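Local coordinates for protein carboxypeptidase Y inhibitor (Saccharomyces cerevisiae, PDB 1WPX) that inhibits carboxypeptidase Y, a vacuolar serine protease, specifically and potently as a member of the phosphatidylethanolamine-binding protein family, at residues Asp87-Asp98 against His162-Lys173. Numbering follows the deposited sequence.
Sequences DDLFTLVMTDPD and HRYVFLLYKQPK. With SO4 (sulfate ion), chain G.
R163 grips the carboxylate of D98 side-on: NE meets the syn lone pair of OD2 at 2.7 Å and NH2 reaches OD1, both oxygens lying near the guanidinium plane. The anti lone pair of D98 OD2 takes the backbone N of R163 at 3.0 Å, while P97 CG packs over one guanidinium face and NH1 bridges to D24. An asparagine in place of D98 would probably deprive R163 NE and NH2 of their negative partner and weaken this two-pronged hold. Beside it, H162 ND1 donates to the syn lone pair of D96 OD2 (2.9 Å), and D98 O sits over one face of the imidazole. The other oxygen, D96 OD1, accepts from D98 N in an Asx turn at the end of strand 90-96. A sulfate, probably from the crystallisation liquor, lies here, hydrogen-bonded to Y164 OH, H112 NE2 and the backbone N of A154; such an anion site fits the ligand pocket of this family. Further along, M94 CG, anti to the backbone N (chi1 -172°), lies over the F166 ring, 4.1 Å from its centroid, with SD oblique to it. Paired backbone bonds join T91 with Y169, V93 with L167 and T95 with V165, making strands 90-96 and 162-170 antiparallel neighbours. Strand 110-120 flanks the first and strand 208-217 the second, and V198 of helix 198-203 packs on V93, T95 and Y169.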
loop_
_atom_site.group_PDB
_atom_site.type_symbol
_atom_site.label_atom_id
_atom_site.label_comp_id
_atom_site.label_asym_id
_atom_site.label_seq_id
_atom_site.Cartn_x
_atom_site.Cartn_y
_atom_site.Cartn_z
ATOM N N ASP B 87 -20.284 -28.823 -11.834
ATOM C CA ASP B 87 -21.718 -28.560 -11.911
ATOM C C ASP B 87 -22.030 -27.153 -11.407
ATOM O O ASP B 87 -22.984 -26.523 -11.854
ATOM C CB ASP B 87 -22.482 -29.571 -11.053
ATOM C CG ASP B 87 -22.051 -30.995 -11.311
ATOM O OD1 ASP B 87 -22.373 -31.534 -12.394
ATOM O OD2 ASP B 87 -21.378 -31.572 -10.426
ATOM N N ASP B 88 -21.215 -26.676 -10.473
ATOM C CA ASP B 88 -21.393 -25.369 -9.861
ATOM C C ASP B 88 -21.937 -24.246 -10.730
ATOM O O ASP B 88 -21.431 -23.967 -11.812
ATOM C CB ASP B 88 -20.084 -24.898 -9.228
ATOM C CG ASP B 88 -19.747 -25.643 -7.951
ATOM O OD1 ASP B 88 -20.631 -26.353 -7.418
ATOM O OD2 ASP B 88 -18.595 -25.501 -7.476
ATOM N N LEU B 89 -22.982 -23.607 -10.227
ATOM C CA LEU B 89 -23.604 -22.475 -10.884
ATOM C C LEU B 89 -23.574 -21.348 -9.856
ATOM O O LEU B 89 -23.826 -21.573 -8.673
ATOM C CB LEU B 89 -25.042 -22.806 -11.277
ATOM C CG LEU B 89 -25.218 -23.800 -12.427
ATOM C CD1 LEU B 89 -26.703 -24.017 -12.682
ATOM C CD2 LEU B 89 -24.542 -23.267 -13.683
ATOM N N PHE B 90 -23.250 -20.138 -10.292
ATOM C CA PHE B 90 -23.177 -19.024 -9.356
ATOM C C PHE B 90 -24.154 -17.886 -9.611
ATOM O O PHE B 90 -24.717 -17.750 -10.702
ATOM C CB PHE B 90 -21.756 -18.454 -9.326
ATOM C CG PHE B 90 -20.706 -19.464 -8.982
ATOM C CD1 PHE B 90 -20.185 -20.304 -9.962
ATOM C CD2 PHE B 90 -20.251 -19.592 -7.674
ATOM C CE1 PHE B 90 -19.228 -21.259 -9.647
ATOM C CE2 PHE B 90 -19.293 -20.543 -7.340
ATOM C CZ PHE B 90 -18.780 -21.381 -8.329
ATOM N N THR B 91 -24.350 -17.078 -8.574
ATOM C CA THR B 91 -25.213 -15.912 -8.639
ATOM C C THR B 91 -24.409 -14.701 -8.183
ATOM O O THR B 91 -23.779 -14.712 -7.122
ATOM C CB THR B 91 -26.461 -16.070 -7.747
ATOM O OG1 THR B 91 -27.434 -16.863 -8.435
ATOM C CG2 THR B 91 -27.060 -14.704 -7.409
ATOM N N LEU B 92 -24.438 -13.663 -9.005
ATOM C CA LEU B 92 -23.717 -12.428 -8.735
ATOM C C LEU B 92 -24.724 -11.330 -8.411
ATOM O O LEU B 92 -25.594 -11.008 -9.224
ATOM C CB LEU B 92 -22.892 -12.057 -9.968
ATOM C CG LEU B 92 -21.604 -11.257 -9.800
ATOM C CD1 LEU B 92 -20.848 -11.677 -8.544
ATOM C CD2 LEU B 92 -20.757 -11.500 -11.031
ATOM N N VAL B 93 -24.594 -10.761 -7.219
ATOM C CA VAL B 93 -25.493 -9.710 -6.757
ATOM C C VAL B 93 -24.803 -8.368 -6.507
ATOM O O VAL B 93 -23.623 -8.319 -6.183
ATOM C CB VAL B 93 -26.181 -10.139 -5.433
ATOM C CG1 VAL B 93 -26.943 -8.970 -4.822
ATOM C CG2 VAL B 93 -27.118 -11.297 -5.693
ATOM N N MET B 94 -25.550 -7.279 -6.676
ATOM C CA MET B 94 -25.041 -5.944 -6.388
ATOM C C MET B 94 -26.138 -5.198 -5.640
ATOM O O MET B 94 -27.237 -5.014 -6.158
ATOM C CB MET B 94 -24.681 -5.169 -7.653
ATOM C CG MET B 94 -23.959 -3.859 -7.327
ATOM S SD MET B 94 -23.554 -2.831 -8.757
ATOM C CE MET B 94 -24.101 -1.228 -8.172
ATOM N N THR B 95 -25.850 -4.778 -4.416
ATOM C CA THR B 95 -26.850 -4.072 -3.638
ATOM C C THR B 95 -26.286 -2.873 -2.873
ATOM O O THR B 95 -25.089 -2.808 -2.585
ATOM C CB THR B 95 -27.536 -5.024 -2.635
ATOM O OG1 THR B 95 -28.688 -4.381 -2.069
ATOM C CG2 THR B 95 -26.564 -5.410 -1.523
ATOM N N ASP B 96 -27.174 -1.931 -2.558
ATOM C CA ASP B 96 -26.832 -0.727 -1.812
ATOM C C ASP B 96 -27.665 -0.729 -0.528
ATOM O O ASP B 96 -28.885 -0.610 -0.579
ATOM C CB ASP B 96 -27.157 0.518 -2.650
ATOM C CG ASP B 96 -26.957 1.820 -1.878
ATOM O OD1 ASP B 96 -26.557 1.774 -0.695
ATOM O OD2 ASP B 96 -27.201 2.898 -2.458
ATOM N N PRO B 97 -27.018 -0.878 0.638
ATOM C CA PRO B 97 -27.767 -0.888 1.899
ATOM C C PRO B 97 -27.911 0.521 2.470
ATOM O O PRO B 97 -28.434 0.709 3.574
ATOM C CB PRO B 97 -26.911 -1.773 2.786
ATOM C CG PRO B 97 -25.526 -1.336 2.392
ATOM C CD PRO B 97 -25.601 -1.214 0.868
ATOM N N ASP B 98 -27.435 1.508 1.715
ATOM C CA ASP B 98 -27.500 2.900 2.143
ATOM C C ASP B 98 -28.375 3.732 1.204
ATOM O O ASP B 98 -27.947 4.757 0.668
ATOM C CB ASP B 98 -26.087 3.490 2.215
ATOM C CG ASP B 98 -25.170 2.684 3.113
ATOM O OD1 ASP B 98 -25.598 2.322 4.231
ATOM O OD2 ASP B 98 -24.023 2.417 2.706
ATOM N N HIS B 162 -22.466 6.040 -0.491
ATOM C CA HIS B 162 -23.227 4.804 -0.336
ATOM C C HIS B 162 -22.307 3.618 -0.560
ATOM O O HIS B 162 -21.332 3.703 -1.312
ATOM C CB HIS B 162 -24.355 4.704 -1.365
ATOM C CG HIS B 162 -25.449 5.706 -1.185
ATOM N ND1 HIS B 162 -26.622 5.654 -1.907
ATOM C CD2 HIS B 162 -25.555 6.783 -0.373
ATOM C CE1 HIS B 162 -27.404 6.654 -1.546
ATOM N NE2 HIS B 162 -26.779 7.355 -0.617
ATOM N N ARG B 163 -22.630 2.506 0.087
ATOM C CA ARG B 163 -21.863 1.284 -0.084
ATOM C C ARG B 163 -22.487 0.488 -1.228
ATOM O O ARG B 163 -23.692 0.220 -1.228
ATOM C CB ARG B 163 -21.886 0.445 1.193
ATOM C CG ARG B 163 -20.980 0.961 2.291
ATOM C CD ARG B 163 -21.265 0.262 3.604
ATOM N NE ARG B 163 -22.638 0.489 4.033
ATOM C CZ ARG B 163 -23.183 -0.057 5.114
ATOM N NH1 ARG B 163 -22.463 -0.867 5.885
ATOM N NH2 ARG B 163 -24.451 0.198 5.419
ATOM N N TYR B 164 -21.669 0.136 -2.214
ATOM C CA TYR B 164 -22.127 -0.655 -3.348
ATOM C C TYR B 164 -21.438 -2.003 -3.208
ATOM O O TYR B 164 -20.252 -2.147 -3.523
ATOM C CB TYR B 164 -21.756 0.059 -4.643
ATOM C CG TYR B 164 -22.570 1.316 -4.801
ATOM C CD1 TYR B 164 -23.921 1.243 -5.155
ATOM C CD2 TYR B 164 -22.033 2.567 -4.488
ATOM C CE1 TYR B 164 -24.722 2.378 -5.190
ATOM C CE2 TYR B 164 -22.828 3.716 -4.516
ATOM C CZ TYR B 164 -24.175 3.611 -4.865
ATOM O OH TYR B 164 -24.986 4.719 -4.863
ATOM N N VAL B 165 -22.199 -2.985 -2.725
ATOM C CA VAL B 165 -21.677 -4.321 -2.454
ATOM C C VAL B 165 -21.934 -5.448 -3.458
ATOM O O VAL B 165 -23.076 -5.769 -3.780
ATOM C CB VAL B 165 -22.174 -4.796 -1.067
ATOM C CG1 VAL B 165 -21.416 -6.035 -0.625
ATOM C CG2 VAL B 165 -22.006 -3.676 -0.050
ATOM N N PHE B 166 -20.850 -6.055 -3.937
ATOM C CA PHE B 166 -20.941 -7.185 -4.853
ATOM C C PHE B 166 -20.822 -8.462 -4.025
ATOM O O PHE B 166 -19.957 -8.560 -3.149
ATOM C CB PHE B 166 -19.815 -7.155 -5.887
ATOM C CG PHE B 166 -19.962 -6.075 -6.911
ATOM C CD1 PHE B 166 -19.214 -4.903 -6.820
ATOM C CD2 PHE B 166 -20.846 -6.228 -7.977
ATOM C CE1 PHE B 166 -19.342 -3.902 -7.779
ATOM C CE2 PHE B 166 -20.981 -5.234 -8.938
ATOM C CZ PHE B 166 -20.225 -4.065 -8.840
ATOM N N LEU B 167 -21.696 -9.431 -4.293
ATOM C CA LEU B 167 -21.676 -10.705 -3.575
ATOM C C LEU B 167 -21.800 -11.888 -4.531
ATOM O O LEU B 167 -22.666 -11.899 -5.415
ATOM C CB LEU B 167 -22.808 -10.772 -2.544
ATOM C CG LEU B 167 -22.870 -9.670 -1.485
ATOM C CD1 LEU B 167 -23.783 -8.567 -1.975
ATOM C CD2 LEU B 167 -23.403 -10.224 -0.186
ATOM N N LEU B 168 -20.928 -12.879 -4.354
ATOM C CA LEU B 168 -20.947 -14.068 -5.193
ATOM C C LEU B 168 -21.507 -15.252 -4.404
ATOM O O LEU B 168 -20.981 -15.610 -3.347
ATOM C CB LEU B 168 -19.535 -14.399 -5.691
ATOM C CG LEU B 168 -19.443 -15.594 -6.647
ATOM C CD1 LEU B 168 -20.114 -15.227 -7.953
ATOM C CD2 LEU B 168 -17.993 -15.976 -6.896
ATOM N N TYR B 169 -22.580 -15.850 -4.914
ATOM C CA TYR B 169 -23.194 -16.995 -4.248
ATOM C C TYR B 169 -23.117 -18.266 -5.080
ATOM O O TYR B 169 -23.159 -18.221 -6.309
ATOM C CB TYR B 169 -24.669 -16.728 -3.950
ATOM C CG TYR B 169 -24.938 -15.691 -2.892
ATOM C CD1 TYR B 169 -25.048 -14.342 -3.223
ATOM C CD2 TYR B 169 -25.107 -16.064 -1.556
ATOM C CE1 TYR B 169 -25.324 -13.383 -2.248
ATOM C CE2 TYR B 169 -25.377 -15.119 -0.572
ATOM C CZ TYR B 169 -25.488 -13.777 -0.923
ATOM O OH TYR B 169 -25.781 -12.839 0.045
ATOM N N LYS B 170 -23.000 -19.402 -4.402
ATOM C CA LYS B 170 -22.982 -20.689 -5.083
ATOM C C LYS B 170 -24.410 -21.206 -4.973
ATOM O O LYS B 170 -24.974 -21.223 -3.881
ATOM C CB LYS B 170 -22.044 -21.671 -4.390
ATOM C CG LYS B 170 -22.104 -23.055 -5.003
ATOM C CD LYS B 170 -21.503 -24.105 -4.092
ATOM C CE LYS B 170 -21.730 -25.499 -4.663
ATOM N NZ LYS B 170 -21.109 -26.570 -3.826
ATOM N N GLN B 171 -25.002 -21.606 -6.093
ATOM C CA GLN B 171 -26.373 -22.113 -6.087
ATOM C C GLN B 171 -26.379 -23.588 -5.705
ATOM O O GLN B 171 -25.392 -24.285 -5.924
ATOM C CB GLN B 171 -27.004 -21.938 -7.471
ATOM C CG GLN B 171 -27.000 -20.500 -7.961
ATOM C CD GLN B 171 -27.499 -20.346 -9.390
ATOM O OE1 GLN B 171 -27.414 -19.264 -9.975
ATOM N NE2 GLN B 171 -28.027 -21.425 -9.955
ATOM N N PRO B 172 -27.487 -24.079 -5.118
ATOM C CA PRO B 172 -27.580 -25.493 -4.725
ATOM C C PRO B 172 -27.492 -26.320 -6.006
ATOM O O PRO B 172 -28.035 -25.917 -7.042
ATOM C CB PRO B 172 -28.971 -25.596 -4.091
ATOM C CG PRO B 172 -29.322 -24.188 -3.719
ATOM C CD PRO B 172 -28.756 -23.379 -4.851
ATOM N N LYS B 173 -26.832 -27.472 -5.950
ATOM C CA LYS B 173 -26.692 -28.290 -7.148
ATOM C C LYS B 173 -28.012 -28.660 -7.838
ATOM O O LYS B 173 -28.991 -29.062 -7.197
ATOM C CB LYS B 173 -25.912 -29.566 -6.836
ATOM C CG LYS B 173 -25.662 -30.430 -8.068
ATOM C CD LYS B 173 -24.649 -31.524 -7.789
ATOM C CE LYS B 173 -24.221 -32.233 -9.071
ATOM N NZ LYS B 173 -23.119 -33.212 -8.813
HETATM S S SO4 G . -28.876 3.915 -5.363
HETATM O O1 SO4 G . -30.175 3.795 -6.050
HETATM O O2 SO4 G . -27.813 4.109 -6.367
HETATM O O3 SO4 G . -28.913 5.069 -4.446
HETATM O O4 SO4 G . -28.618 2.688 -4.590
#